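Local structure of group 1 truncated hemoglobin GlbN (Synechocystis sp., 1S69) at residues Val14-Asp19 with Lys96-Pro101. The protein binds one heme and forms a very stable complex with oxygen, as a monomeric truncated hemoglobin of a cyanobacterium. Residues are numbered along the deposited sequence; the frame is centred on the assembly and turned at random.
Sequences VDLAVD and KEMGVP
A17 and M98 bring their backbones nearest, CA to CA 7.7 Å, where helix 10-26 passes the C-terminal end of helix 81-98. M98 carries most of the contact across this separation. It leaves its backbone with CG anti to the carbonyl carbon (chi1 -85°), runs extended through chi2 and then bends at chi3 (64°), which lays the thioether along the backbone of the other helix. Its SD rests 3.6 Å from CA of A17 and 3.8 Å from CB of the same residue, a close approach consistent with the small alanine side chain. Beyond the sulfur, the methyl CE of M98 meets CD1 of L16 at 3.6 Å; the two side chains lie alongside, pointing opposite ways, and the same CD1 is 3.8 Å from CG of M98. In the 2-on-2 helical fold of the truncated hemoglobins, this pairing joins two helices at a partly buried edge, well away from the heme, while V14 and V18 of helix 10-26 pack on helix 40-54. Cutting M98 back to an alanine removes SD and CE, and is likely to open a gap beside A17 and leave CD1 of L16 without its apolar neighbour. G99 is the first residue to leave helical angles, with a positive phi of 96° in a Schellman motif, and its N bonds back to O of K96 at 3.0 Å. The side chain of V100 touches L8, L95 and I105.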
loop_
_atom_site.group_PDB
_atom_site.type_symbol
_atom_site.label_atom_id
_atom_site.label_comp_id
_atom_site.label_asym_id
_atom_site.label_seq_id
_atom_site.Cartn_x
_atom_site.Cartn_y
_atom_site.Cartn_z
ATOM N N VAL A 14 0.633 9.503 7.205
ATOM C CA VAL A 14 1.099 8.564 6.186
ATOM C C VAL A 14 2.407 7.883 6.620
ATOM O O VAL A 14 2.562 6.677 6.440
ATOM C CB VAL A 14 1.256 9.243 4.761
ATOM C CG1 VAL A 14 1.975 8.313 3.732
ATOM C CG2 VAL A 14 -0.053 9.711 4.242
ATOM N N ASP A 15 3.323 8.639 7.242
ATOM C CA ASP A 15 4.653 8.110 7.626
ATOM C C ASP A 15 4.479 7.012 8.617
ATOM O O ASP A 15 5.069 5.931 8.489
ATOM C CB ASP A 15 5.545 9.234 8.216
ATOM C CG ASP A 15 6.896 8.701 8.797
ATOM O OD1 ASP A 15 7.914 8.639 8.020
ATOM O OD2 ASP A 15 7.042 8.354 10.014
ATOM N N LEU A 16 3.631 7.285 9.602
ATOM C CA LEU A 16 3.273 6.313 10.652
ATOM C C LEU A 16 2.509 5.114 10.101
ATOM O O LEU A 16 2.788 3.974 10.468
ATOM C CB LEU A 16 2.392 6.975 11.695
ATOM C CG LEU A 16 2.381 6.415 13.118
ATOM C CD1 LEU A 16 1.011 5.879 13.508
ATOM C CD2 LEU A 16 3.519 5.408 13.468
ATOM N N ALA A 17 1.510 5.372 9.258
ATOM C CA ALA A 17 0.746 4.279 8.643
ATOM C C ALA A 17 1.642 3.325 7.865
ATOM O O ALA A 17 1.493 2.134 7.952
ATOM C CB ALA A 17 -0.336 4.828 7.730
ATOM N N VAL A 18 2.523 3.857 7.047
ATOM C CA VAL A 18 3.406 3.031 6.228
ATOM C C VAL A 18 4.351 2.162 7.095
ATOM O O VAL A 18 4.577 0.985 6.828
ATOM C CB VAL A 18 4.197 3.888 5.190
ATOM C CG1 VAL A 18 5.319 3.063 4.517
ATOM C CG2 VAL A 18 3.221 4.363 4.039
ATOM N N ASP A 19 4.879 2.756 8.145
ATOM C CA ASP A 19 5.789 2.032 9.021
ATOM C C ASP A 19 5.099 0.863 9.689
ATOM O O ASP A 19 5.610 -0.280 9.692
ATOM C CB ASP A 19 6.334 2.938 10.110
ATOM C CG ASP A 19 7.384 3.874 9.608
ATOM O OD1 ASP A 19 7.899 3.794 8.476
ATOM O OD2 ASP A 19 7.790 4.785 10.348
ATOM N N LYS A 96 -7.263 1.238 11.019
ATOM C CA LYS A 96 -8.190 1.036 12.134
ATOM C C LYS A 96 -7.465 1.092 13.494
ATOM O O LYS A 96 -7.868 1.782 14.421
ATOM C CB LYS A 96 -8.931 -0.266 11.976
ATOM C CG LYS A 96 -9.951 -0.472 13.062
ATOM C CD LYS A 96 -10.657 -1.740 12.819
ATOM C CE LYS A 96 -11.953 -1.808 13.642
ATOM N NZ LYS A 96 -12.643 -3.108 13.358
ATOM N N GLU A 97 -6.343 0.406 13.590
ATOM C CA GLU A 97 -5.567 0.395 14.782
ATOM C C GLU A 97 -5.065 1.794 15.186
ATOM O O GLU A 97 -4.850 2.075 16.370
ATOM C CB GLU A 97 -4.427 -0.526 14.533
ATOM C CG GLU A 97 -4.097 -1.347 15.728
ATOM C CD GLU A 97 -2.620 -1.280 15.959
ATOM O OE1 GLU A 97 -2.165 -0.178 16.413
ATOM O OE2 GLU A 97 -1.929 -2.301 15.635
ATOM N N MET A 98 -4.891 2.667 14.206
ATOM C CA MET A 98 -4.315 3.986 14.435
ATOM C C MET A 98 -5.407 4.945 14.887
ATOM O O MET A 98 -5.096 6.071 15.286
ATOM C CB MET A 98 -3.685 4.523 13.147
ATOM C CG MET A 98 -2.264 4.067 12.915
ATOM S SD MET A 98 -1.760 4.557 11.232
ATOM C CE MET A 98 -1.790 6.516 11.257
ATOM N N GLY A 99 -6.666 4.522 14.755
ATOM C CA GLY A 99 -7.785 5.323 15.175
ATOM C C GLY A 99 -8.351 6.094 14.027
ATOM O O GLY A 99 -9.184 6.972 14.258
ATOM N N VAL A 100 -7.946 5.766 12.791
ATOM C CA VAL A 100 -8.524 6.408 11.608
ATOM C C VAL A 100 -9.963 6.051 11.605
ATOM O O VAL A 100 -10.280 4.893 11.812
ATOM C CB VAL A 100 -7.827 6.023 10.274
ATOM C CG1 VAL A 100 -8.583 6.614 9.059
ATOM C CG2 VAL A 100 -6.352 6.447 10.325
ATOM N N PRO A 101 -10.842 7.054 11.483
ATOM C CA PRO A 101 -12.300 6.823 11.462
ATOM C C PRO A 101 -12.730 5.975 10.288
ATOM O O PRO A 101 -12.111 6.037 9.190
ATOM C CB PRO A 101 -12.892 8.245 11.293
ATOM C CG PRO A 101 -11.798 9.087 10.961
ATOM C CD PRO A 101 -10.502 8.496 11.436
#